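Local coordinates for protein cocosin 1 acidic chain (Cocos nucifera, PDB 5WPW) that serves as a hexameric 11S globulin seed storage protein of coconut, a nutrient reservoir and a potential food allergen, at residues N9-T14 and E32-A37; T24-E29 and R209-R214; A37-I42 and I363-R368; L62-Q67 and Y312-R317; V320-D325 and L341-N346. The protein carries 2 engineered substitutions. All coordinates share one frame; numbering follows the deposited sequence.

Contact 1: N9-T14 and E32-A37; sequences NALEPT and EQFRCA
Gln-33 and Phe-34, neighbours on helix 32-37, reach from the helix to Asn-9 and Leu-11 in the loop that runs before strand 15-19. The Gln-33 side chain leaves the helix with CB directed toward that loop; CG stands beside the backbone N (chi1 -45°), and the rest of the chain is extended, which carries the amide clear of the helix. Its CD comes 3.8 Å from Asn-9 N. At the tip, OE1 accepts a hydrogen bond from Asn-9 N, 3.2 Å long with a 154° angle at the hydrogen; the donor lies 25° off the carbonyl plane. The other tip atom, NE2, lies 3.1 Å from Asn-9 OD1 and has Leu-11 CD2 at 4.0 Å. Leu-11 sends its other methyl, CD1, obliquely to the Phe-34 ring, 3.5 Å from CE2. Nearby, Cys-36 bonds to Cys-3 in a disulfide that ties the same helix to the N-terminal chain. The chemistry therefore divides in two: a buried glutamine amide takes up a backbone N-H of the irregular loop, while leucine against phenylalanine adds a small apolar contact beside it.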
# COMPACT_ATOMS: atom_id res chain seq x y z
N ASN A 9 -3.15 -2.14 39.66
CA ASN A 9 -3.18 -3.32 40.52
C ASN A 9 -3.43 -4.55 39.67
O ASN A 9 -4.00 -4.47 38.58
CB ASN A 9 -4.24 -3.20 41.63
CG ASN A 9 -5.61 -2.84 41.09
OD1 ASN A 9 -5.89 -1.68 40.80
ND2 ASN A 9 -6.47 -3.85 40.97
N ALA A 10 -3.00 -5.70 40.19
CA ALA A 10 -3.24 -6.95 39.49
C ALA A 10 -4.72 -7.28 39.56
O ALA A 10 -5.40 -7.01 40.55
CB ALA A 10 -2.41 -8.07 40.11
N LEU A 11 -5.24 -7.83 38.47
CA LEU A 11 -6.67 -8.06 38.31
C LEU A 11 -6.97 -9.55 38.26
O LEU A 11 -6.14 -10.36 37.85
CB LEU A 11 -7.20 -7.38 37.04
CG LEU A 11 -7.20 -5.86 37.06
CD1 LEU A 11 -7.31 -5.30 35.65
CD2 LEU A 11 -8.34 -5.35 37.93
N GLU A 12 -8.18 -9.88 38.68
CA GLU A 12 -8.73 -11.22 38.62
C GLU A 12 -10.17 -11.10 38.17
O GLU A 12 -10.75 -10.01 38.19
CB GLU A 12 -8.63 -11.93 39.98
CG GLU A 12 -7.35 -12.72 40.13
CD GLU A 12 -7.41 -13.71 41.28
OE1 GLU A 12 -8.35 -14.54 41.33
OE2 GLU A 12 -6.50 -13.64 42.14
N PRO A 13 -10.77 -12.20 37.72
CA PRO A 13 -12.16 -12.14 37.23
C PRO A 13 -13.15 -11.70 38.30
O PRO A 13 -13.10 -12.16 39.44
CB PRO A 13 -12.42 -13.58 36.78
CG PRO A 13 -11.08 -14.05 36.34
CD PRO A 13 -10.11 -13.45 37.31
N THR A 14 -14.06 -10.81 37.91
CA THR A 14 -15.08 -10.31 38.83
C THR A 14 -16.30 -11.22 38.89
O THR A 14 -16.75 -11.58 39.98
CB THR A 14 -15.52 -8.90 38.44
OG1 THR A 14 -16.01 -8.89 37.09
CG2 THR A 14 -14.36 -7.94 38.57
N GLU A 32 -10.95 1.01 35.57
CA GLU A 32 -10.24 2.11 34.92
C GLU A 32 -9.13 1.61 34.01
O GLU A 32 -8.89 2.18 32.94
CB GLU A 32 -9.67 3.07 35.97
CG GLU A 32 -10.51 4.30 36.28
CD GLU A 32 -9.85 5.20 37.31
OE1 GLU A 32 -8.60 5.29 37.31
OE2 GLU A 32 -10.57 5.81 38.13
N GLN A 33 -8.43 0.57 34.43
CA GLN A 33 -7.28 0.08 33.67
C GLN A 33 -7.71 -0.55 32.35
O GLN A 33 -7.05 -0.36 31.32
CB GLN A 33 -6.49 -0.89 34.54
CG GLN A 33 -6.32 -0.32 35.92
CD GLN A 33 -5.55 -1.22 36.85
OE1 GLN A 33 -4.32 -1.26 36.80
NE2 GLN A 33 -6.26 -1.93 37.71
N PHE A 34 -8.82 -1.31 32.37
CA PHE A 34 -9.41 -1.82 31.13
C PHE A 34 -9.96 -0.69 30.28
O PHE A 34 -9.83 -0.70 29.05
CB PHE A 34 -10.52 -2.81 31.47
CG PHE A 34 -10.03 -4.20 31.65
CD1 PHE A 34 -9.56 -4.91 30.57
CD2 PHE A 34 -10.04 -4.79 32.89
CE1 PHE A 34 -9.10 -6.19 30.73
CE2 PHE A 34 -9.58 -6.07 33.05
CZ PHE A 34 -9.11 -6.77 31.96
N ARG A 35 -10.59 0.29 30.92
CA ARG A 35 -11.06 1.45 30.17
C ARG A 35 -9.90 2.27 29.62
O ARG A 35 -10.01 2.82 28.52
CB ARG A 35 -11.98 2.30 31.05
CG ARG A 35 -13.45 1.83 31.04
CD ARG A 35 -14.38 2.84 31.69
NE ARG A 35 -14.14 2.96 33.13
CZ ARG A 35 -15.06 3.31 34.03
NH1 ARG A 35 -16.30 3.58 33.65
NH2 ARG A 35 -14.73 3.38 35.32
N CYS A 36 -8.77 2.34 30.32
CA CYS A 36 -7.64 3.04 29.75
C CYS A 36 -7.07 2.26 28.57
O CYS A 36 -6.72 2.85 27.54
CB CYS A 36 -6.55 3.29 30.79
SG CYS A 36 -4.93 3.84 30.11
N ALA A 37 -6.99 0.93 28.69
CA ALA A 37 -6.43 0.13 27.62
C ALA A 37 -7.40 -0.04 26.46
O ALA A 37 -6.96 -0.37 25.36
CB ALA A 37 -6.02 -1.25 28.15

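Contact 2: T24-E29 and R209-R214; sequences TDYFDE and RGEIVR
Thr-24, in strand 22-26, turns its side chain toward Glu-211, whose carboxylate comes across it at about a right angle. Thr-24 OG1 stands beside the backbone N (chi1 -53°), which brings it 3.1 Å from Glu-211 OE2. The position of that oxygen is less certain, because it is modelled too close to another atom, so the distance carries limited weight. The same hydroxyl has an apolar neighbour, Ile-212 CD1, 3.9 Å away. Two residues on, the Tyr-26 ring arrives from the opposite direction to Glu-211, its plane only 9° from that of the carboxylate, and its OH ends 3.8 Å from Glu-211 OE2. The phenol's own hydrogen-bond partner is Gln-162, and its ring also receives Arg-15 in a cation-pi contact. Beyond Tyr-26 the segment moves away. On the other side, the Glu-211 chain is extended beyond CG and delivers the carboxylate from the loop just before strand 212-214. Arg-44, in the adjacent strand 40-46, forms a salt bridge with Glu-211 OE2 and a hydrogen bond with Thr-24 OG1. This places a buried carboxylate beside a guanidinium and one hydroxyl, with the phenol oxygen farther off, an environment that would probably favour its ionised form. As far as the position of OE2 can be trusted, Arg-44 probably contributes more to joining the segments than the threonine does.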
# COMPACT_ATOMS: atom_id res chain seq x y z
N THR A 24 -16.95 -19.50 32.28
CA THR A 24 -16.41 -18.28 31.68
C THR A 24 -16.21 -17.24 32.77
O THR A 24 -17.17 -16.85 33.44
CB THR A 24 -17.35 -17.73 30.61
OG1 THR A 24 -17.65 -18.76 29.65
CG2 THR A 24 -16.71 -16.55 29.89
N ASP A 25 -14.96 -16.80 32.95
CA ASP A 25 -14.61 -15.79 33.94
C ASP A 25 -14.46 -14.46 33.22
O ASP A 25 -13.76 -14.38 32.21
CB ASP A 25 -13.29 -16.13 34.63
CG ASP A 25 -13.34 -17.46 35.32
OD1 ASP A 25 -14.46 -17.84 35.73
OD2 ASP A 25 -12.29 -18.12 35.44
N TYR A 26 -15.13 -13.42 33.71
CA TYR A 26 -15.05 -12.11 33.08
C TYR A 26 -14.25 -11.16 33.96
O TYR A 26 -14.58 -10.96 35.14
CB TYR A 26 -16.45 -11.54 32.81
CG TYR A 26 -17.34 -12.40 31.93
CD1 TYR A 26 -18.01 -13.50 32.46
CD2 TYR A 26 -17.55 -12.09 30.58
CE1 TYR A 26 -18.85 -14.28 31.67
CE2 TYR A 26 -18.39 -12.87 29.78
CZ TYR A 26 -19.04 -13.97 30.34
OH TYR A 26 -19.88 -14.77 29.58
N PHE A 27 -13.19 -10.57 33.40
CA PHE A 27 -12.60 -9.40 34.05
C PHE A 27 -13.49 -8.19 33.80
O PHE A 27 -14.29 -8.17 32.86
CB PHE A 27 -11.19 -9.13 33.53
CG PHE A 27 -10.20 -10.24 33.78
CD1 PHE A 27 -10.24 -11.40 33.05
CD2 PHE A 27 -9.19 -10.08 34.73
CE1 PHE A 27 -9.32 -12.41 33.27
CE2 PHE A 27 -8.26 -11.08 34.96
CZ PHE A 27 -8.34 -12.25 34.22
N ASP A 28 -13.39 -7.19 34.68
CA ASP A 28 -14.33 -6.08 34.65
C ASP A 28 -13.88 -5.03 33.63
O ASP A 28 -12.95 -4.27 33.89
CB ASP A 28 -14.51 -5.45 36.03
CG ASP A 28 -15.48 -4.28 36.01
OD1 ASP A 28 -16.26 -4.14 35.04
OD2 ASP A 28 -15.46 -3.47 36.96
N GLU A 29 -14.56 -4.97 32.49
CA GLU A 29 -14.19 -4.02 31.45
C GLU A 29 -14.45 -2.57 31.85
O GLU A 29 -14.01 -1.66 31.15
CB GLU A 29 -14.93 -4.36 30.15
CG GLU A 29 -16.43 -4.58 30.32
CD GLU A 29 -17.21 -4.44 29.01
OE1 GLU A 29 -16.93 -5.19 28.04
OE2 GLU A 29 -18.09 -3.55 28.95
N ARG A 209 -28.20 -24.93 29.31
CA ARG A 209 -26.81 -25.33 29.29
C ARG A 209 -25.83 -24.16 29.29
O ARG A 209 -24.68 -24.33 29.71
CB ARG A 209 -26.54 -26.21 28.07
CG ARG A 209 -27.49 -27.40 27.92
CD ARG A 209 -27.27 -28.13 26.60
NE ARG A 209 -27.66 -27.31 25.45
CZ ARG A 209 -27.29 -27.57 24.20
NH1 ARG A 209 -26.53 -28.62 23.94
NH2 ARG A 209 -27.69 -26.79 23.20
N GLY A 210 -26.24 -22.97 28.85
CA GLY A 210 -25.25 -21.91 28.70
C GLY A 210 -24.51 -22.02 27.38
O GLY A 210 -24.94 -22.73 26.45
N GLU A 211 -23.36 -21.33 27.28
CA GLU A 211 -22.63 -21.25 26.02
C GLU A 211 -21.53 -22.30 25.87
O GLU A 211 -20.90 -22.38 24.81
CB GLU A 211 -22.04 -19.85 25.83
CG GLU A 211 -21.04 -19.48 26.87
CD GLU A 211 -20.12 -18.35 26.42
OE1 GLU A 211 -20.05 -18.08 25.20
OE2 GLU A 211 -19.46 -17.75 27.30
N ILE A 212 -21.28 -23.12 26.89
CA ILE A 212 -20.41 -24.27 26.77
C ILE A 212 -21.24 -25.49 27.15
O ILE A 212 -21.63 -25.63 28.32
CB ILE A 212 -19.16 -24.16 27.65
CG1 ILE A 212 -18.46 -22.81 27.41
CG2 ILE A 212 -18.25 -25.33 27.39
CD1 ILE A 212 -17.44 -22.46 28.50
N VAL A 213 -21.51 -26.36 26.18
CA VAL A 213 -22.45 -27.48 26.34
C VAL A 213 -21.72 -28.80 26.15
O VAL A 213 -20.68 -28.87 25.48
CB VAL A 213 -23.64 -27.35 25.37
CG1 VAL A 213 -24.20 -25.95 25.44
CG2 VAL A 213 -23.25 -27.74 23.92
N ARG A 214 -22.27 -29.87 26.73
CA ARG A 214 -21.64 -31.18 26.67
C ARG A 214 -22.10 -31.92 25.41
O ARG A 214 -23.31 -32.00 25.14
CB ARG A 214 -21.96 -32.00 27.92
CG ARG A 214 -21.12 -33.27 28.12
CD ARG A 214 -19.74 -33.02 28.79
NE ARG A 214 -19.83 -32.37 30.11
CZ ARG A 214 -18.82 -32.27 30.98
NH1 ARG A 214 -17.62 -32.78 30.69
NH2 ARG A 214 -19.02 -31.65 32.14

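Contact 3: A37-I42 and I363-R368; sequences AGVSTI and IKTSDR
Val-39 and Thr-365 meet through one methyl each, and their first torsions decide which. In Thr-365, chi1 of 64° puts OG1 between the backbone N and the carbonyl carbon and leaves CG2 beside the N, directed at the other segment. Val-39, at -62°, likewise holds CG1 beside its backbone N. The two side chains cross at about a right angle, with Val-39 CG1 and Thr-365 CG2 3.9 Å apart. The same threonine methyl lies 4.1 Å from Ala-37 O, near the end of helix 32-37, where Gly-38 leaves the helical conformation with positive phi. No hydrogen bond joins the segments, and only 72 Å² is buried between them. The Thr-365 hydroxyl is engaged otherwise, by His-308 N and by Gln-148 of the third subunit, while its backbone forms the centre of an inverse gamma turn just after strand 357-364. Val-39 also packs on Phe-34 of helix 32-37, on Val-139 of strand 134-140 and on Ile-310 of strand 309-314. The contact thus sits where the chain between helix 32-37 and strand 40-46, in the N-terminal cupin domain, meets the turn that follows strand 357-364 in the C-terminal one.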
# COMPACT_ATOMS: atom_id res chain seq x y z
N ALA A 37 -6.99 0.93 28.69
CA ALA A 37 -6.43 0.13 27.62
C ALA A 37 -7.40 -0.04 26.46
O ALA A 37 -6.96 -0.37 25.36
CB ALA A 37 -6.02 -1.25 28.15
N GLY A 38 -8.69 0.15 26.69
CA GLY A 38 -9.70 -0.06 25.66
C GLY A 38 -9.92 -1.50 25.26
O GLY A 38 -10.16 -1.79 24.07
N VAL A 39 -9.85 -2.42 26.23
CA VAL A 39 -10.02 -3.85 25.98
C VAL A 39 -11.01 -4.42 26.99
O VAL A 39 -11.33 -3.80 28.01
CB VAL A 39 -8.67 -4.62 26.06
CG1 VAL A 39 -7.68 -4.13 24.98
CG2 VAL A 39 -8.07 -4.48 27.42
N SER A 40 -11.54 -5.60 26.66
CA SER A 40 -12.24 -6.50 27.57
C SER A 40 -11.53 -7.85 27.54
O SER A 40 -11.09 -8.30 26.47
CB SER A 40 -13.71 -6.69 27.18
OG SER A 40 -14.31 -5.46 26.81
N THR A 41 -11.44 -8.51 28.69
CA THR A 41 -10.73 -9.79 28.80
C THR A 41 -11.67 -10.82 29.40
O THR A 41 -12.48 -10.50 30.28
CB THR A 41 -9.45 -9.68 29.66
OG1 THR A 41 -8.50 -8.81 29.03
CG2 THR A 41 -8.79 -11.04 29.84
N ILE A 42 -11.60 -12.04 28.89
CA ILE A 42 -12.36 -13.15 29.45
C ILE A 42 -11.46 -14.37 29.50
O ILE A 42 -10.57 -14.55 28.66
CB ILE A 42 -13.66 -13.44 28.67
CG1 ILE A 42 -13.37 -14.19 27.37
CG2 ILE A 42 -14.44 -12.18 28.37
CD1 ILE A 42 -14.60 -14.34 26.48
N ILE A 363 -0.66 -9.44 25.55
CA ILE A 363 -1.38 -9.03 24.35
C ILE A 363 -1.25 -7.52 24.25
O ILE A 363 -1.54 -6.81 25.21
CB ILE A 363 -2.86 -9.43 24.40
CG1 ILE A 363 -3.04 -10.93 24.62
CG2 ILE A 363 -3.59 -8.90 23.12
CD1 ILE A 363 -2.36 -11.80 23.56
N LYS A 364 -0.84 -7.03 23.09
CA LYS A 364 -0.55 -5.61 22.92
C LYS A 364 -1.48 -5.03 21.87
O LYS A 364 -1.81 -5.70 20.89
CB LYS A 364 0.93 -5.40 22.56
CG LYS A 364 1.86 -6.01 23.64
CD LYS A 364 3.35 -5.71 23.44
CE LYS A 364 4.18 -6.19 24.65
NZ LYS A 364 5.56 -5.61 24.62
N THR A 365 -1.88 -3.77 22.08
CA THR A 365 -2.96 -3.11 21.32
C THR A 365 -2.44 -2.44 20.06
O THR A 365 -2.79 -1.30 19.75
CB THR A 365 -3.72 -2.12 22.20
OG1 THR A 365 -2.88 -1.04 22.62
CG2 THR A 365 -4.31 -2.79 23.43
N SER A 366 -1.60 -3.14 19.31
CA SER A 366 -1.12 -2.65 18.03
C SER A 366 -0.56 -3.83 17.27
O SER A 366 0.05 -4.73 17.85
CB SER A 366 -0.04 -1.57 18.21
OG SER A 366 0.33 -0.98 16.97
N ASP A 367 -0.73 -3.81 15.96
CA ASP A 367 0.14 -4.65 15.17
C ASP A 367 1.56 -4.13 15.32
O ASP A 367 1.80 -2.92 15.50
CB ASP A 367 -0.25 -4.67 13.70
CG ASP A 367 0.65 -5.59 12.90
OD1 ASP A 367 1.16 -6.58 13.51
OD2 ASP A 367 0.86 -5.34 11.70
N ARG A 368 2.51 -5.05 15.26
CA ARG A 368 3.94 -4.75 15.33
C ARG A 368 4.24 -3.86 16.53
O ARG A 368 4.88 -2.81 16.45
CB ARG A 368 4.42 -4.15 14.01
CG ARG A 368 4.11 -5.12 12.87
CD ARG A 368 4.75 -4.79 11.55
NE ARG A 368 4.48 -3.42 11.14
CZ ARG A 368 4.83 -2.91 9.96
NH1 ARG A 368 5.45 -3.69 9.08
NH2 ARG A 368 4.54 -1.65 9.66

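Contact 4: L62-Q67 and Y312-R317; sequences LVYIVQ and YCTGGR
Two tyrosine rings, Tyr-64 and Tyr-312, each take one methyl from the opposite strand, and neither approach is square to the ring. Thr-314 CG2 reaches Tyr-64 CE2 obliquely at 4.2 Å, and Val-66 CG2 reaches Tyr-312 CE2 in the same manner at 4.1 Å. In both pairs the side chains cross at about a right angle. Each tyrosine CG is anti to the backbone N (chi1 -180° in Tyr-64, 178° in Tyr-312), which carries the ring out toward the facing strand. Between the rings the two methyls almost meet: Val-66 CG2 and Thr-314 CG2 are 4.4 Å apart, so these two residues adjoin in the middle of the contact. No hydrogen bond crosses. Thr-314 OG1 turns to Arg-290, while Tyr-312 OH makes a weak bond to Arg-43. The strand axes approach to 9.7 Å at 32°, much wider than paired strands, so this is packing between sheets. The backbones are closest at Val-66 and Thr-314, whose CA atoms are 7.0 Å apart. Each segment carries a classic beta bulge there, Val-66 with Gln-67 against strand 134-140 and Thr-314 with Gly-315 opposite Gln-359. Strand 61-67 lies between 134-140 and 114-118, and strand 309-314 between 357-364 and 340-343, corresponding places in the two cupin domains, whose sheets are stacked here.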
# COMPACT_ATOMS: atom_id res chain seq x y z
N LEU A 62 -7.72 -11.72 20.22
CA LEU A 62 -6.70 -12.74 20.24
C LEU A 62 -7.02 -13.67 21.40
O LEU A 62 -7.36 -13.18 22.49
CB LEU A 62 -5.29 -12.17 20.46
CG LEU A 62 -4.71 -11.30 19.36
CD1 LEU A 62 -3.22 -11.12 19.63
CD2 LEU A 62 -4.96 -11.92 18.00
N VAL A 63 -7.00 -14.97 21.14
CA VAL A 63 -7.19 -16.01 22.15
C VAL A 63 -5.85 -16.69 22.39
O VAL A 63 -5.19 -17.10 21.43
CB VAL A 63 -8.25 -17.03 21.71
CG1 VAL A 63 -8.50 -18.04 22.84
CG2 VAL A 63 -9.53 -16.33 21.28
N TYR A 64 -5.44 -16.82 23.64
CA TYR A 64 -4.26 -17.61 23.96
C TYR A 64 -4.69 -18.90 24.66
O TYR A 64 -5.39 -18.83 25.68
CB TYR A 64 -3.27 -16.85 24.86
CG TYR A 64 -2.03 -17.67 25.20
CD1 TYR A 64 -1.06 -17.94 24.23
CD2 TYR A 64 -1.82 -18.15 26.48
CE1 TYR A 64 0.08 -18.69 24.54
CE2 TYR A 64 -0.70 -18.89 26.80
CZ TYR A 64 0.24 -19.16 25.83
OH TYR A 64 1.35 -19.90 26.16
N ILE A 65 -4.26 -20.04 24.13
CA ILE A 65 -4.56 -21.35 24.72
C ILE A 65 -3.53 -21.60 25.83
O ILE A 65 -2.38 -21.97 25.55
CB ILE A 65 -4.55 -22.47 23.68
CG1 ILE A 65 -5.45 -22.15 22.49
CG2 ILE A 65 -5.01 -23.84 24.32
CD1 ILE A 65 -6.81 -21.87 22.87
N VAL A 66 -3.93 -21.34 27.08
CA VAL A 66 -3.10 -21.63 28.24
C VAL A 66 -2.91 -23.13 28.43
O VAL A 66 -1.83 -23.59 28.83
CB VAL A 66 -3.73 -20.99 29.49
CG1 VAL A 66 -2.93 -21.35 30.77
CG2 VAL A 66 -3.80 -19.46 29.36
N GLN A 67 -3.94 -23.91 28.15
CA GLN A 67 -3.92 -25.33 28.46
C GLN A 67 -4.88 -26.05 27.53
O GLN A 67 -5.92 -25.50 27.17
CB GLN A 67 -4.32 -25.53 29.93
CG GLN A 67 -4.22 -26.95 30.46
CD GLN A 67 -4.89 -27.06 31.83
OE1 GLN A 67 -4.28 -26.77 32.85
NE2 GLN A 67 -6.16 -27.45 31.83
N TYR A 312 -0.72 -11.32 31.33
CA TYR A 312 -1.39 -12.38 32.07
C TYR A 312 -0.36 -13.41 32.49
O TYR A 312 0.35 -13.96 31.64
CB TYR A 312 -2.48 -13.04 31.22
CG TYR A 312 -3.19 -14.18 31.91
CD1 TYR A 312 -4.15 -13.93 32.87
CD2 TYR A 312 -2.90 -15.50 31.61
CE1 TYR A 312 -4.81 -14.95 33.51
CE2 TYR A 312 -3.55 -16.55 32.25
CZ TYR A 312 -4.51 -16.25 33.19
OH TYR A 312 -5.18 -17.26 33.85
N CYS A 313 -0.28 -13.71 33.79
CA CYS A 313 0.73 -14.66 34.27
C CYS A 313 0.19 -16.08 34.20
O CYS A 313 -0.87 -16.39 34.76
CB CYS A 313 1.18 -14.31 35.69
SG CYS A 313 2.29 -15.58 36.38
N THR A 314 0.87 -16.93 33.44
CA THR A 314 0.47 -18.32 33.23
C THR A 314 1.15 -19.28 34.21
O THR A 314 0.79 -20.46 34.24
CB THR A 314 0.79 -18.77 31.80
OG1 THR A 314 2.20 -18.74 31.57
CG2 THR A 314 0.10 -17.85 30.76
N GLY A 315 2.13 -18.83 34.97
CA GLY A 315 2.86 -19.73 35.85
C GLY A 315 3.96 -18.99 36.59
O GLY A 315 4.33 -17.87 36.24
N GLY A 316 4.46 -19.64 37.63
CA GLY A 316 5.52 -19.00 38.36
C GLY A 316 5.06 -17.79 39.16
O GLY A 316 3.88 -17.60 39.46
N ARG A 317 6.04 -16.96 39.50
CA ARG A 317 5.85 -15.79 40.35
C ARG A 317 6.94 -14.80 40.00
O ARG A 317 8.08 -15.19 39.75
CB ARG A 317 5.97 -16.11 41.85
CG ARG A 317 4.88 -16.97 42.43
CD ARG A 317 5.21 -17.39 43.86
NE ARG A 317 4.09 -18.10 44.47
CZ ARG A 317 2.99 -17.50 44.92
NH1 ARG A 317 2.86 -16.18 44.85
NH2 ARG A 317 2.01 -18.24 45.45

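Contact 5: V320-D325 and L341-N346; sequences VEVADD and LIVPQN
Val-320 and Leu-341 reach toward each other tip to tip, and the contact they open is apolar throughout. Its shortest approach is Val-320 CG1 to Leu-341 CD2, 3.7 Å. The leucine CG is anti to the backbone N (chi1 -179°), which extends the branch across to the facing strand, where its CD2 lies 4.5 Å from Val-322 CG2, a looser approach. Further along, Val-322 CG1 and Val-343 CG1 lie 4.1 Å apart as their side chains pass at a slant. Of polar interactions across the segments there are none. The charged residues of segment 320-325 work on other faces: Glu-321 points away and bonds to Ser-184 N of the third subunit, while Asp-325 forms a salt bridge with Arg-154 of that same neighbouring subunit. Strand axes 9.5 Å apart and 35° askew are too far for pairing; strand 317-323 pairs with 329-336 and 348-354, whereas 340-343 pairs with 309-314. Met-349 touches both Val-322 and Val-343, extending the cluster. Aliphatic side chains pointing inward from two facing antiparallel sheets are the interior of a cupin jelly-roll barrel, here that of the C-terminal domain.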
# COMPACT_ATOMS: atom_id res chain seq x y z
N VAL A 320 6.93 -7.25 39.45
CA VAL A 320 6.78 -6.24 38.40
C VAL A 320 6.78 -4.86 39.04
O VAL A 320 6.04 -4.62 40.00
CB VAL A 320 5.50 -6.45 37.58
CG1 VAL A 320 5.47 -5.47 36.38
CG2 VAL A 320 5.39 -7.87 37.12
N GLU A 321 7.59 -3.96 38.51
CA GLU A 321 7.52 -2.56 38.87
C GLU A 321 7.20 -1.74 37.63
O GLU A 321 7.81 -1.95 36.57
CB GLU A 321 8.81 -2.10 39.49
CG GLU A 321 9.08 -2.80 40.80
CD GLU A 321 10.35 -2.31 41.43
OE1 GLU A 321 11.16 -3.15 41.85
OE2 GLU A 321 10.53 -1.07 41.47
N VAL A 322 6.25 -0.83 37.76
CA VAL A 322 5.84 0.05 36.67
C VAL A 322 5.95 1.49 37.14
O VAL A 322 5.53 1.82 38.25
CB VAL A 322 4.40 -0.30 36.21
CG1 VAL A 322 3.97 0.64 35.06
CG2 VAL A 322 4.33 -1.74 35.81
N ALA A 323 6.53 2.36 36.29
CA ALA A 323 6.70 3.78 36.56
C ALA A 323 5.97 4.61 35.50
O ALA A 323 5.97 4.24 34.32
CB ALA A 323 8.19 4.16 36.56
N ASP A 324 5.40 5.76 35.90
CA ASP A 324 4.66 6.62 34.96
C ASP A 324 5.41 7.94 34.69
O ASP A 324 6.56 8.13 35.11
CB ASP A 324 3.22 6.84 35.45
CG ASP A 324 3.10 7.88 36.57
OD1 ASP A 324 4.11 8.47 37.03
OD2 ASP A 324 1.94 8.07 36.99
N ASP A 325 4.72 8.86 34.00
CA ASP A 325 5.34 10.10 33.54
C ASP A 325 5.57 11.10 34.66
O ASP A 325 6.26 12.10 34.43
CB ASP A 325 4.47 10.76 32.46
CG ASP A 325 3.05 10.97 32.90
OD1 ASP A 325 2.46 10.02 33.45
OD2 ASP A 325 2.52 12.08 32.68
N LEU A 341 -2.32 -7.90 34.48
CA LEU A 341 -1.81 -6.56 34.73
C LEU A 341 -1.80 -5.81 33.41
O LEU A 341 -1.20 -6.28 32.45
CB LEU A 341 -0.38 -6.59 35.30
CG LEU A 341 0.27 -5.25 35.65
CD1 LEU A 341 -0.51 -4.59 36.79
CD2 LEU A 341 1.77 -5.40 36.01
N ILE A 342 -2.42 -4.64 33.39
CA ILE A 342 -2.33 -3.75 32.23
C ILE A 342 -1.19 -2.76 32.43
O ILE A 342 -1.19 -1.98 33.39
CB ILE A 342 -3.65 -3.01 32.00
CG1 ILE A 342 -4.85 -3.95 32.18
CG2 ILE A 342 -3.65 -2.34 30.62
CD1 ILE A 342 -5.05 -4.89 31.07
N VAL A 343 -0.26 -2.73 31.48
CA VAL A 343 0.80 -1.73 31.50
C VAL A 343 0.51 -0.74 30.37
O VAL A 343 0.56 -1.10 29.19
CB VAL A 343 2.18 -2.39 31.35
CG1 VAL A 343 3.30 -1.35 31.51
CG2 VAL A 343 2.32 -3.53 32.43
N PRO A 344 0.19 0.50 30.70
CA PRO A 344 -0.16 1.48 29.67
C PRO A 344 1.02 1.82 28.78
O PRO A 344 2.19 1.76 29.17
CB PRO A 344 -0.62 2.70 30.47
CG PRO A 344 -1.01 2.14 31.81
CD PRO A 344 -0.06 1.02 32.05
N GLN A 345 0.69 2.21 27.55
CA GLN A 345 1.67 2.67 26.58
C GLN A 345 2.58 3.71 27.23
O GLN A 345 2.12 4.54 28.03
CB GLN A 345 0.95 3.27 25.36
CG GLN A 345 1.88 3.93 24.35
CD GLN A 345 1.13 4.74 23.28
OE1 GLN A 345 1.65 5.00 22.18
NE2 GLN A 345 -0.08 5.14 23.61
N ASN A 346 3.87 3.62 26.92
CA ASN A 346 4.87 4.60 27.33
C ASN A 346 5.29 4.40 28.79
O ASN A 346 6.37 4.88 29.17
CB ASN A 346 4.38 6.05 27.16
CG ASN A 346 4.56 6.60 25.76
OD1 ASN A 346 3.59 6.83 25.04
ND2 ASN A 346 5.81 6.91 25.40

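In the fold
Contacts 2, 3 and 5 are buried, contacts 1 and 4 only partly so. Contact 5 fills the interior of one cupin barrel, whereas contacts 3 and 4 join the two cupin domains; contact 4 stacks one sheet of each, and contact 3 lies nearest the chain centre of all five. These three rely on apolar packing without a hydrogen bond across. Contacts 1 and 2 are more polar: contact 1 uses a glutamine amide, and contact 2 a carboxylate beside a hydroxyl, with an arginine outside the segments. Helix 32-37 ties several together, since Ala-37 belongs to contacts 1 and 3 and packs on Ile-342 of contact 5. Strands 22-26 and 40-46 pair side by side, linking contacts 2 and 3.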